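Local coordinates for protein metallophosphoesterase (PDB 3RQZ) that binds two zinc ions and probably works as a phosphatase, cleaving phosphoesters in the manner of the YfcE-like metallophosphoesterases, at residues A[17-22]-A[46-51]; A[41-46]-A[223-228]; A[118-123]-A[144-149]; A[129-134]-A[155-160]. One frame throughout, in Å; residues are numbered along the deposited sequence. Where two conformers were deposited one is given.

Contact 1 (A[17-22]-A[46-51]); sequences VALEAV and RECVEL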
loop_
_atom_site.group_PDB
_atom_site.type_symbol
_atom_site.label_atom_id
_atom_site.label_comp_id
_atom_site.label_asym_id
_atom_site.label_seq_id
_atom_site.Cartn_x
_atom_site.Cartn_y
_atom_site.Cartn_z
ATOM N N VAL A 17 6.756 9.418 -8.666
ATOM C CA VAL A 17 6.322 10.803 -8.509
ATOM C C VAL A 17 5.344 10.875 -7.305
ATOM O O VAL A 17 5.464 11.763 -6.472
ATOM C CB VAL A 17 5.682 11.336 -9.789
ATOM C CG1 VAL A 17 5.162 12.764 -9.620
ATOM C CG2 VAL A 17 6.715 11.264 -10.947
ATOM N N ALA A 18 4.395 9.941 -7.228
ATOM C CA ALA A 18 3.432 9.942 -6.139
ATOM C C ALA A 18 4.145 9.636 -4.809
ATOM O O ALA A 18 3.851 10.257 -3.801
ATOM C CB ALA A 18 2.298 8.917 -6.399
ATOM N N LEU A 19 5.091 8.700 -4.820
ATOM C CA LEU A 19 5.867 8.409 -3.608
ATOM C C LEU A 19 6.670 9.636 -3.103
ATOM O O LEU A 19 6.659 9.951 -1.915
ATOM C CB LEU A 19 6.782 7.186 -3.812
ATOM C CG LEU A 19 7.578 6.726 -2.586
ATOM C CD1 LEU A 19 6.661 6.440 -1.363
ATOM C CD2 LEU A 19 8.423 5.472 -2.921
ATOM N N GLU A 20 7.346 10.340 -4.004
ATOM C CA GLU A 20 8.089 11.555 -3.603
ATOM C C GLU A 20 7.153 12.646 -3.074
ATOM O O GLU A 20 7.508 13.371 -2.156
ATOM C CB GLU A 20 8.943 12.096 -4.757
ATOM C CG GLU A 20 10.080 11.141 -5.146
ATOM C CD GLU A 20 10.853 11.638 -6.351
ATOM O OE1 GLU A 20 10.222 11.979 -7.387
ATOM O OE2 GLU A 20 12.094 11.698 -6.267
ATOM N N ALA A 21 5.960 12.747 -3.653
ATOM C CA ALA A 21 4.967 13.725 -3.218
ATOM C C ALA A 21 4.534 13.364 -1.796
ATOM O O ALA A 21 4.426 14.255 -0.923
ATOM C CB ALA A 21 3.760 13.751 -4.168
ATOM N N VAL A 22 4.307 12.071 -1.553
ATOM C CA VAL A 22 3.926 11.636 -0.210
ATOM C C VAL A 22 5.025 11.905 0.836
ATOM O O VAL A 22 4.743 12.451 1.929
ATOM C CB VAL A 22 3.485 10.136 -0.188
ATOM C CG1 VAL A 22 3.497 9.580 1.229
ATOM C CG2 VAL A 22 2.117 9.972 -0.803
ATOM N N ARG A 46 12.211 0.052 -10.123
ATOM C CA ARG A 46 13.514 -0.029 -9.451
ATOM C C ARG A 46 13.647 1.055 -8.397
ATOM O O ARG A 46 14.047 0.794 -7.261
ATOM C CB ARG A 46 14.665 0.095 -10.449
ATOM C CG ARG A 46 14.811 -1.126 -11.328
ATOM C CD ARG A 46 16.145 -1.080 -12.118
ATOM N NE ARG A 46 16.146 0.059 -13.031
ATOM C CZ ARG A 46 15.683 0.031 -14.283
ATOM N NH1 ARG A 46 15.209 -1.099 -14.806
ATOM N NH2 ARG A 46 15.710 1.133 -15.031
ATOM N N GLU A 47 13.317 2.282 -8.799
ATOM C CA GLU A 47 13.502 3.441 -7.930
ATOM C C GLU A 47 12.604 3.327 -6.678
ATOM O O GLU A 47 13.018 3.702 -5.561
ATOM C CB GLU A 47 13.201 4.733 -8.728
ATOM C CG GLU A 47 14.185 5.051 -9.857
ATOM C CD GLU A 47 13.875 4.342 -11.191
ATOM O OE1 GLU A 47 12.932 3.514 -11.291
ATOM O OE2 GLU A 47 14.603 4.593 -12.157
ATOM N N CYS A 48 11.393 2.783 -6.842
ATOM C CA CYS A 48 10.494 2.640 -5.706
ATOM C C CYS A 48 10.993 1.555 -4.752
ATOM O O CYS A 48 10.940 1.750 -3.536
ATOM C CB CYS A 48 9.027 2.436 -6.116
ATOM S SG CYS A 48 8.290 3.900 -6.884
ATOM N N VAL A 49 11.516 0.443 -5.283
ATOM C CA VAL A 49 12.087 -0.589 -4.416
ATOM C C VAL A 49 13.299 -0.043 -3.654
ATOM O O VAL A 49 13.462 -0.298 -2.457
ATOM C CB VAL A 49 12.520 -1.872 -5.219
ATOM C CG1 VAL A 49 13.388 -2.807 -4.358
ATOM C CG2 VAL A 49 11.316 -2.602 -5.732
ATOM N N GLU A 50 14.161 0.685 -4.351
ATOM C CA GLU A 50 15.364 1.231 -3.716
ATOM C C GLU A 50 15.009 2.147 -2.548
ATOM O O GLU A 50 15.599 2.035 -1.463
ATOM C CB GLU A 50 16.265 1.930 -4.747
ATOM C CG GLU A 50 16.860 0.925 -5.742
ATOM C CD GLU A 50 17.441 1.563 -6.995
ATOM O OE1 GLU A 50 17.682 2.782 -6.987
ATOM O OE2 GLU A 50 17.691 0.836 -7.988
ATOM N N LEU A 51 14.012 3.001 -2.754
ATOM C CA LEU A 51 13.534 3.911 -1.712
ATOM C C LEU A 51 12.904 3.223 -0.509
ATOM O O LEU A 51 13.276 3.498 0.645
ATOM C CB LEU A 51 12.483 4.862 -2.280
ATOM C CG LEU A 51 13.035 6.078 -2.988
ATOM C CD1 LEU A 51 11.887 6.854 -3.552
ATOM C CD2 LEU A 51 13.774 6.914 -2.002
#
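L19 reaches from helix 16-26 to C48 and L51 on helix 45-55, and the two contacts it makes there are purely apolar. The side chain can be followed outward. CB leaves the helix toward the partner, yet still lies 4.7 Å from C48 SG. CG is carried further across because it stands anti to the backbone N (chi1 -176°), and it comes to 4.4 Å from L51 CD1. At the fork the two methyls differ in role. L19 CD1 stays 5.7 Å from L51 CD1. L19 CD2 is the atom that closes the gap, meeting L51 CD1 at 3.8 Å. The same CD2 lies 4.2 Å from L51 CB, so this methyl rests alongside L51, and the two leucine side chains slide past each other in opposite directions. CD2 also has the sulfur of C48 4.3 Å away, a looser approach. One methyl therefore touches two side chains three residues apart on helix 45-55. The nearest backbones, L19 and C48, have CA atoms separated by 7.7 Å, a spacing bridged by side chains, with no hydrogen bond between the segments. L16, in the first turn of helix 16-26, touches both C48 and L51 and extends the same apolar seam, while V12 lies against C48 from a loop. The two helices are the successive connections of neighbouring beta-alpha-beta crossovers, which link the parallel strands 6-9, 31-34 and 59-60 of the six-stranded sheet in the metallophosphoesterase fold.

Contact 2 (A[41-46]-A[223-228]); sequences YGPRPR and ADTQAQ
Apolar contact comes first: the ring of P43 lies against helix 222-232, with CB 3.7 Å from Q228 CB and CD 3.9 Å from T225 CG2. The methyl of T225 faces the proline while its OG1 is engaged elsewhere, in a hydrogen bond with N15. Stacking is the second kind. The carboxamide of Q228 lies over one face of the R44 guanidinium, the two planes only 14° apart; Q228 CD is displaced toward the rim of the guanidinium, and Q228 CG approaches R44 NH2 to 3.5 Å. A bend at chi2 of R44 (-67°) folds its chain so that the flat end can meet the amide. Hydrogen bonding then fixes the guanidinium: NH1 donates to P43 O at 3.0 Å, from above the carbonyl plane, and also to water 1, which itself donates to Q228 O at 2.6 Å. A leucine in place of R44 would probably leave the Q228 amide without its flat partner, free to turn, and deprive water 1 of its donor. The contact joins helix 222-232 to the loop after zinc ligand D37, with the P43 side chain about 13 Å from a zinc ion; within that loop the Y41 ring meets zinc ligand H13, part of the metallophosphoesterase dimetal site.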
loop_
_atom_site.group_PDB
_atom_site.type_symbol
_atom_site.label_atom_id
_atom_site.label_comp_id
_atom_site.label_asym_id
_atom_site.label_seq_id
_atom_site.Cartn_x
_atom_site.Cartn_y
_atom_site.Cartn_z
ATOM N N TYR A 41 2.319 -2.066 -12.494
ATOM C CA TYR A 41 1.558 -0.935 -13.069
ATOM C C TYR A 41 2.389 0.308 -13.418
ATOM O O TYR A 41 2.344 0.775 -14.548
ATOM C CB TYR A 41 0.388 -0.487 -12.154
ATOM C CG TYR A 41 -0.625 -1.541 -11.801
ATOM C CD1 TYR A 41 -1.188 -2.348 -12.781
ATOM C CD2 TYR A 41 -1.015 -1.738 -10.474
ATOM C CE1 TYR A 41 -2.121 -3.313 -12.463
ATOM C CE2 TYR A 41 -1.963 -2.704 -10.136
ATOM C CZ TYR A 41 -2.504 -3.485 -11.140
ATOM O OH TYR A 41 -3.434 -4.447 -10.850
ATOM N N GLY A 42 3.135 0.851 -12.456
ATOM C CA GLY A 42 3.830 2.131 -12.662
ATOM C C GLY A 42 5.177 2.039 -13.379
ATOM O O GLY A 42 5.710 0.950 -13.572
ATOM N N PRO A 43 5.728 3.199 -13.789
ATOM C CA PRO A 43 6.934 3.289 -14.621
ATOM C C PRO A 43 8.278 3.232 -13.907
ATOM O O PRO A 43 9.315 3.214 -14.574
ATOM C CB PRO A 43 6.783 4.677 -15.280
ATOM C CG PRO A 43 6.123 5.484 -14.194
ATOM C CD PRO A 43 5.183 4.536 -13.466
ATOM N N ARG A 44 8.282 3.212 -12.574
ATOM C CA ARG A 44 9.557 3.319 -11.852
ATOM C C ARG A 44 9.718 2.248 -10.782
ATOM O O ARG A 44 9.923 2.575 -9.605
ATOM C CB ARG A 44 9.747 4.738 -11.249
ATOM C CG ARG A 44 9.937 5.898 -12.277
ATOM C CD ARG A 44 11.252 5.790 -13.068
ATOM N NE ARG A 44 11.428 6.860 -14.072
ATOM C CZ ARG A 44 11.106 6.763 -15.357
ATOM N NH1 ARG A 44 10.538 5.652 -15.820
ATOM N NH2 ARG A 44 11.325 7.798 -16.182
ATOM N N PRO A 45 9.629 0.959 -11.170
ATOM C CA PRO A 45 9.741 -0.077 -10.121
ATOM C C PRO A 45 11.091 -0.127 -9.408
ATOM O O PRO A 45 11.110 -0.312 -8.175
ATOM C CB PRO A 45 9.438 -1.391 -10.868
ATOM C CG PRO A 45 9.714 -1.046 -12.348
ATOM C CD PRO A 45 9.315 0.382 -12.489
ATOM N N ARG A 46 12.211 0.052 -10.123
ATOM C CA ARG A 46 13.514 -0.029 -9.451
ATOM C C ARG A 46 13.647 1.055 -8.397
ATOM O O ARG A 46 14.047 0.794 -7.261
ATOM C CB ARG A 46 14.665 0.095 -10.449
ATOM C CG ARG A 46 14.811 -1.126 -11.328
ATOM C CD ARG A 46 16.145 -1.080 -12.118
ATOM N NE ARG A 46 16.146 0.059 -13.031
ATOM C CZ ARG A 46 15.683 0.031 -14.283
ATOM N NH1 ARG A 46 15.209 -1.099 -14.806
ATOM N NH2 ARG A 46 15.710 1.133 -15.031
ATOM N N ALA A 223 0.579 13.894 -14.592
ATOM C CA ALA A 223 1.100 14.077 -15.950
ATOM C C ALA A 223 2.509 13.509 -16.103
ATOM O O ALA A 223 2.846 12.951 -17.151
ATOM C CB ALA A 223 1.099 15.560 -16.341
ATOM N N ASP A 224 3.323 13.649 -15.058
ATOM C CA ASP A 224 4.727 13.209 -15.128
ATOM C C ASP A 224 4.821 11.673 -15.087
ATOM O O ASP A 224 5.575 11.061 -15.858
ATOM C CB ASP A 224 5.562 13.812 -13.987
ATOM C CG ASP A 224 5.786 15.319 -14.128
ATOM O OD1 ASP A 224 5.319 15.939 -15.110
ATOM O OD2 ASP A 224 6.445 15.879 -13.218
ATOM N N THR A 225 4.057 11.048 -14.194
ATOM C CA THR A 225 3.994 9.584 -14.150
ATOM C C THR A 225 3.430 9.071 -15.485
ATOM O O THR A 225 3.944 8.114 -16.067
ATOM C CB THR A 225 3.145 9.099 -12.975
ATOM O OG1 THR A 225 3.844 9.378 -11.764
ATOM C CG2 THR A 225 2.879 7.598 -13.055
ATOM N N GLN A 226 2.369 9.721 -15.956
ATOM C CA GLN A 226 1.761 9.367 -17.233
ATOM C C GLN A 226 2.768 9.472 -18.391
ATOM O O GLN A 226 2.868 8.552 -19.196
ATOM C CB GLN A 226 0.511 10.202 -17.487
ATOM C CG GLN A 226 -0.690 9.797 -16.613
ATOM C CD GLN A 226 -1.921 10.606 -17.002
ATOM O OE1 GLN A 226 -1.800 11.788 -17.297
ATOM N NE2 GLN A 226 -3.094 9.972 -17.016
ATOM N N ALA A 227 3.546 10.550 -18.430
ATOM C CA ALA A 227 4.616 10.714 -19.431
ATOM C C ALA A 227 5.648 9.575 -19.373
ATOM O O ALA A 227 6.072 9.033 -20.410
ATOM C CB ALA A 227 5.306 12.059 -19.261
ATOM N N GLN A 228 6.045 9.222 -18.160
ATOM C CA GLN A 228 7.025 8.177 -17.949
ATOM C C GLN A 228 6.463 6.819 -18.384
ATOM O O GLN A 228 7.195 5.996 -18.908
ATOM C CB GLN A 228 7.419 8.106 -16.462
ATOM C CG GLN A 228 8.186 9.316 -15.943
ATOM C CD GLN A 228 8.350 9.303 -14.429
ATOM O OE1 GLN A 228 7.819 8.425 -13.717
ATOM N NE2 GLN A 228 9.095 10.281 -13.919
HETATM O O HOH W 1 9.722 5.612 -18.698
#

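Contact 3 (A[118-123]-A[144-149]); sequences GSPRHP and PLCFVG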
loop_
_atom_site.group_PDB
_atom_site.type_symbol
_atom_site.label_atom_id
_atom_site.label_comp_id
_atom_site.label_asym_id
_atom_site.label_seq_id
_atom_site.Cartn_x
_atom_site.Cartn_y
_atom_site.Cartn_z
ATOM N N GLY A 118 -2.865 -7.839 2.503
ATOM C CA GLY A 118 -4.267 -8.106 2.156
ATOM C C GLY A 118 -5.111 -8.316 3.403
ATOM O O GLY A 118 -5.864 -7.434 3.820
ATOM N N SER A 119 -4.987 -9.474 4.033
ATOM C CA SER A 119 -5.778 -9.705 5.218
ATOM C C SER A 119 -5.048 -10.630 6.184
ATOM O O SER A 119 -4.170 -11.403 5.763
ATOM C CB SER A 119 -7.140 -10.300 4.846
ATOM O OG SER A 119 -7.026 -11.710 4.791
ATOM N N PRO A 120 -5.381 -10.565 7.487
ATOM C CA PRO A 120 -4.645 -11.503 8.349
ATOM C C PRO A 120 -5.011 -12.984 8.142
ATOM O O PRO A 120 -4.220 -13.877 8.518
ATOM C CB PRO A 120 -4.949 -10.998 9.772
ATOM C CG PRO A 120 -6.116 -10.118 9.642
ATOM C CD PRO A 120 -6.047 -9.511 8.276
ATOM N N ARG A 121 -6.155 -13.275 7.511
ATOM C CA ARG A 121 -6.420 -14.661 7.092
ATOM C C ARG A 121 -5.542 -15.091 5.928
ATOM O O ARG A 121 -5.016 -16.224 5.911
ATOM C CB ARG A 121 -7.888 -14.886 6.684
ATOM C CG ARG A 121 -8.885 -14.717 7.783
ATOM C CD ARG A 121 -10.153 -15.480 7.459
ATOM N NE ARG A 121 -10.780 -14.951 6.252
ATOM C CZ ARG A 121 -11.926 -15.394 5.768
ATOM N NH1 ARG A 121 -12.418 -14.870 4.651
ATOM N NH2 ARG A 121 -12.581 -16.356 6.411
ATOM N N HIS A 122 -5.420 -14.201 4.938
ATOM C CA HIS A 122 -4.682 -14.479 3.702
ATOM C C HIS A 122 -3.817 -13.295 3.336
ATOM O O HIS A 122 -4.218 -12.471 2.522
ATOM C CB HIS A 122 -5.681 -14.786 2.574
ATOM C CG HIS A 122 -6.652 -15.865 2.934
ATOM N ND1 HIS A 122 -6.284 -17.188 3.011
ATOM C CD2 HIS A 122 -7.968 -15.820 3.269
ATOM C CE1 HIS A 122 -7.333 -17.918 3.355
ATOM N NE2 HIS A 122 -8.368 -17.112 3.518
ATOM N N PRO A 123 -2.614 -13.209 3.938
ATOM C CA PRO A 123 -1.799 -12.001 3.919
ATOM C C PRO A 123 -1.591 -11.350 2.553
ATOM O O PRO A 123 -1.663 -10.116 2.442
ATOM C CB PRO A 123 -0.467 -12.476 4.526
ATOM C CG PRO A 123 -0.842 -13.549 5.445
ATOM C CD PRO A 123 -2.087 -14.195 4.905
ATOM N N PRO A 144 -4.267 -5.207 19.193
ATOM C CA PRO A 144 -5.298 -4.184 19.087
ATOM C C PRO A 144 -5.514 -3.711 17.653
ATOM O O PRO A 144 -6.647 -3.459 17.269
ATOM C CB PRO A 144 -4.736 -3.049 19.948
ATOM C CG PRO A 144 -3.855 -3.737 20.926
ATOM C CD PRO A 144 -3.201 -4.805 20.127
ATOM N N LEU A 145 -4.458 -3.638 16.836
ATOM C CA LEU A 145 -4.598 -3.024 15.501
ATOM C C LEU A 145 -4.088 -3.953 14.404
ATOM O O LEU A 145 -3.119 -4.680 14.633
ATOM C CB LEU A 145 -3.817 -1.703 15.457
ATOM C CG LEU A 145 -4.094 -0.590 16.474
ATOM C CD1 LEU A 145 -3.096 0.514 16.193
ATOM C CD2 LEU A 145 -5.536 -0.058 16.398
ATOM N N CYS A 146 -4.775 -3.968 13.253
ATOM C CA CYS A 146 -4.257 -4.596 12.009
ATOM C C CYS A 146 -4.287 -3.610 10.846
ATOM O O CYS A 146 -5.350 -3.018 10.539
ATOM C CB CYS A 146 -5.060 -5.845 11.622
ATOM S SG CYS A 146 -4.270 -6.812 10.273
ATOM N N PHE A 147 -3.128 -3.408 10.226
ATOM C CA PHE A 147 -2.987 -2.532 9.068
ATOM C C PHE A 147 -2.945 -3.369 7.818
ATOM O O PHE A 147 -2.194 -4.358 7.743
ATOM C CB PHE A 147 -1.715 -1.660 9.167
ATOM C CG PHE A 147 -1.779 -0.655 10.284
ATOM C CD1 PHE A 147 -2.474 0.550 10.103
ATOM C CD2 PHE A 147 -1.240 -0.946 11.544
ATOM C CE1 PHE A 147 -2.558 1.490 11.153
ATOM C CE2 PHE A 147 -1.304 -0.016 12.589
ATOM C CZ PHE A 147 -1.965 1.200 12.403
ATOM N N VAL A 148 -3.754 -2.972 6.844
ATOM C CA VAL A 148 -3.884 -3.702 5.584
ATOM C C VAL A 148 -3.873 -2.741 4.389
ATOM O O VAL A 148 -4.144 -1.555 4.561
ATOM C CB VAL A 148 -5.190 -4.555 5.554
ATOM C CG1 VAL A 148 -5.287 -5.491 6.761
ATOM C CG2 VAL A 148 -6.462 -3.662 5.480
ATOM N N GLY A 149 -3.565 -3.246 3.188
ATOM C CA GLY A 149 -3.635 -2.448 1.946
ATOM C C GLY A 149 -4.498 -3.153 0.908
ATOM O O GLY A 149 -5.632 -3.594 1.228
HETATM O O HOH W 2 -7.387 -5.570 2.256
#
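C146 and V148 both point at the loop 118-123, and their first torsions settle which outer atoms arrive there. In C146 the sulfur is anti to the backbone N (chi1 -170°), which carries SG to the ring of P120. In V148, CG1 is anti to the carbonyl carbon (chi1 -54°), and this sets CG1 beside the same loop, 3.6 Å from G118 O. SG of C146 lies 3.8 Å from both CD and CG of P120, spanning that edge of the ring. The branch carbon of V148 presses on the carbonyl too: CB is 3.4 Å from G118 O. That oxygen has a polar partner as well, for water 2 donates to G118 O at 2.9 Å and to G149 O at 2.8 Å, linking the two segments, between which there is no direct hydrogen bond. The loop is held in shape by S119, whose OG accepts from H122 N at 3.0 Å with an angle of 163°, an ST motif. S119 OG also pairs with E126. The loop that follows strand 113-116 thus packs on strand 145-147 and the residues just after it, where G118 comes close to zinc ligand H150 and G149 opens the Gly-His-x-His signature of the metallophosphoesterase active site.

Contact 4 (A[129-134]-A[155-160]); sequences YNARIA and LYIRED
The edge strand 154-158 of the five-stranded sheet is packed by the start of helix 131-137, and I157 is the residue that meets A131 and A134 there. Both of its methyls take part. CG2 lies 3.9 Å from A134 CB, while CD1, carried outward by a CG1 anti to the backbone N (chi1 -171°), reaches A131 CA at 4.1 Å and A134 CB as well. At A131 the isoleucine thus meets the helix backbone itself, at A134 the methyl. Two residues earlier on the strand, L155 also points toward the helix side, and its CD1 meets Y129 CA at 4.1 Å, short of the tyrosine ring. The helix start is fixed by N130, an N-cap residue: its OD1 accepts from I133 N at 3.1 Å, with an N-H...O angle of 166°. At the far end of the strand, R158 NH2 forms a salt bridge with D160 OD2 at 2.8 Å, and the other carboxylate oxygen lies over the centre of the guanidinium face. Helix 159-163 follows at once and returns A162 against both A134 and I157. Strand 154-158 thus pairs with its antiparallel neighbour 184-188, where I185 flanks I157, and packs against helices 131-137 and 159-163.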
loop_
_atom_site.group_PDB
_atom_site.type_symbol
_atom_site.label_atom_id
_atom_site.label_comp_id
_atom_site.label_asym_id
_atom_site.label_seq_id
_atom_site.Cartn_x
_atom_site.Cartn_y
_atom_site.Cartn_z
ATOM N N TYR A 129 -13.006 -5.101 2.228
ATOM C CA TYR A 129 -13.743 -3.885 1.858
ATOM C C TYR A 129 -15.189 -3.849 2.352
ATOM O O TYR A 129 -15.963 -2.949 1.973
ATOM C CB TYR A 129 -13.700 -3.631 0.341
ATOM C CG TYR A 129 -14.147 -4.826 -0.480
ATOM C CD1 TYR A 129 -15.511 -5.143 -0.612
ATOM C CD2 TYR A 129 -13.217 -5.644 -1.110
ATOM C CE1 TYR A 129 -15.932 -6.234 -1.363
ATOM C CE2 TYR A 129 -13.628 -6.760 -1.866
ATOM C CZ TYR A 129 -14.982 -7.042 -1.986
ATOM O OH TYR A 129 -15.408 -8.132 -2.712
ATOM N N ASN A 130 -15.582 -4.837 3.149
ATOM C CA ASN A 130 -16.919 -4.827 3.749
ATOM C C ASN A 130 -16.912 -5.422 5.171
ATOM O O ASN A 130 -15.885 -5.961 5.629
ATOM C CB ASN A 130 -17.966 -5.505 2.821
ATOM C CG ASN A 130 -17.647 -6.989 2.543
ATOM O OD1 ASN A 130 -16.935 -7.631 3.301
ATOM N ND2 ASN A 130 -18.173 -7.523 1.430
ATOM N N ALA A 131 -18.042 -5.329 5.866
ATOM C CA ALA A 131 -18.105 -5.811 7.253
ATOM C C ALA A 131 -17.965 -7.338 7.397
ATOM O O ALA A 131 -17.316 -7.819 8.342
ATOM C CB ALA A 131 -19.395 -5.316 7.941
ATOM N N ARG A 132 -18.570 -8.061 6.454
ATOM C CA ARG A 132 -18.549 -9.530 6.383
ATOM C C ARG A 132 -17.125 -10.085 6.473
ATOM O O ARG A 132 -16.813 -10.924 7.327
ATOM C CB ARG A 132 -19.205 -9.975 5.062
ATOM C CG ARG A 132 -19.593 -11.443 4.984
ATOM C CD ARG A 132 -20.396 -11.698 3.712
ATOM N NE ARG A 132 -21.155 -10.502 3.343
ATOM C CZ ARG A 132 -20.915 -9.762 2.270
ATOM N NH1 ARG A 132 -19.964 -10.110 1.423
ATOM N NH2 ARG A 132 -21.647 -8.682 2.028
ATOM N N ILE A 133 -16.265 -9.590 5.593
ATOM C CA ILE A 133 -14.882 -10.036 5.499
ATOM C C ILE A 133 -14.100 -9.462 6.683
ATOM O O ILE A 133 -13.295 -10.163 7.268
ATOM C CB ILE A 133 -14.240 -9.779 4.091
ATOM C CG1 ILE A 133 -15.031 -10.499 2.974
ATOM C CG2 ILE A 133 -12.754 -10.157 4.062
ATOM C CD1 ILE A 133 -15.098 -12.107 3.122
ATOM N N ALA A 134 -14.397 -8.230 7.085
ATOM C CA ALA A 134 -13.709 -7.649 8.265
ATOM C C ALA A 134 -13.962 -8.520 9.487
ATOM O O ALA A 134 -13.035 -8.857 10.245
ATOM C CB ALA A 134 -14.184 -6.205 8.530
ATOM N N LEU A 155 -9.553 3.106 4.541
ATOM C CA LEU A 155 -10.648 2.433 5.225
ATOM C C LEU A 155 -10.302 2.297 6.705
ATOM O O LEU A 155 -9.123 2.162 7.064
ATOM C CB LEU A 155 -10.838 1.017 4.626
ATOM C CG LEU A 155 -11.864 0.057 5.242
ATOM C CD1 LEU A 155 -12.632 -0.742 4.172
ATOM C CD2 LEU A 155 -11.219 -0.917 6.249
ATOM N N TYR A 156 -11.329 2.340 7.556
ATOM C CA TYR A 156 -11.208 1.869 8.917
ATOM C C TYR A 156 -12.525 1.245 9.383
ATOM O O TYR A 156 -13.618 1.692 9.012
ATOM C CB TYR A 156 -10.717 2.971 9.889
ATOM C CG TYR A 156 -11.633 4.170 10.086
ATOM C CD1 TYR A 156 -11.457 5.333 9.327
ATOM C CD2 TYR A 156 -12.655 4.148 11.045
ATOM C CE1 TYR A 156 -12.292 6.431 9.497
ATOM C CE2 TYR A 156 -13.493 5.254 11.248
ATOM C CZ TYR A 156 -13.298 6.391 10.471
ATOM O OH TYR A 156 -14.106 7.476 10.634
ATOM N N ILE A 157 -12.415 0.195 10.184
ATOM C CA ILE A 157 -13.607 -0.394 10.825
ATOM C C ILE A 157 -13.215 -0.884 12.223
ATOM O O ILE A 157 -12.136 -1.427 12.384
ATOM C CB ILE A 157 -14.192 -1.542 9.959
ATOM C CG1 ILE A 157 -15.547 -2.008 10.499
ATOM C CG2 ILE A 157 -13.156 -2.716 9.804
ATOM C CD1 ILE A 157 -16.341 -2.873 9.469
ATOM N N ARG A 158 -14.062 -0.633 13.226
ATOM C CA ARG A 158 -13.868 -1.218 14.561
ATOM C C ARG A 158 -14.466 -2.639 14.659
ATOM O O ARG A 158 -15.349 -3.022 13.891
ATOM C CB ARG A 158 -14.402 -0.298 15.673
ATOM C CG ARG A 158 -13.821 -0.613 17.056
ATOM C CD ARG A 158 -13.991 0.517 18.059
ATOM N NE ARG A 158 -15.237 1.231 17.842
ATOM C CZ ARG A 158 -16.274 1.204 18.666
ATOM N NH1 ARG A 158 -17.375 1.887 18.355
ATOM N NH2 ARG A 158 -16.210 0.516 19.811
ATOM N N GLU A 159 -13.958 -3.418 15.601
ATOM C CA GLU A 159 -14.366 -4.817 15.749
ATOM C C GLU A 159 -15.866 -4.966 16.023
ATOM O O GLU A 159 -16.533 -5.790 15.391
ATOM C CB GLU A 159 -13.528 -5.486 16.837
ATOM C CG GLU A 159 -13.848 -6.946 17.093
ATOM C CD GLU A 159 -12.933 -7.580 18.145
ATOM O OE1 GLU A 159 -12.583 -6.900 19.141
ATOM O OE2 GLU A 159 -12.562 -8.761 17.988
ATOM N N ASP A 160 -16.404 -4.162 16.936
ATOM C CA ASP A 160 -17.836 -4.260 17.236
ATOM C C ASP A 160 -18.727 -3.915 16.034
ATOM O O ASP A 160 -19.773 -4.527 15.859
ATOM C CB ASP A 160 -18.227 -3.433 18.470
ATOM C CG ASP A 160 -17.945 -1.941 18.311
ATOM O OD1 ASP A 160 -17.338 -1.503 17.317
ATOM O OD2 ASP A 160 -18.335 -1.198 19.220
#

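In the fold
Contacts 1 and 2 share R46 and helix 45-55 on one side of the chain's centre; contacts 3 and 4 lie on the other and reach the same five-stranded sheet. Contact 1 is buried and purely apolar. Contact 2, about 17 Å from the centre and only partly buried, adds a stack and a bridging water; the two touch where V17 meets T225 and Q228. Contact 3 is fully buried near the zinc ions, again with a water, whereas contact 4, about 18 Å from the chain's centre, is buried apart from exposed Y129 and apolar between its segments, with N130 capping a helix start. R121 and I133 join contacts 3 and 4, both nested within the loop that contact 2 closes.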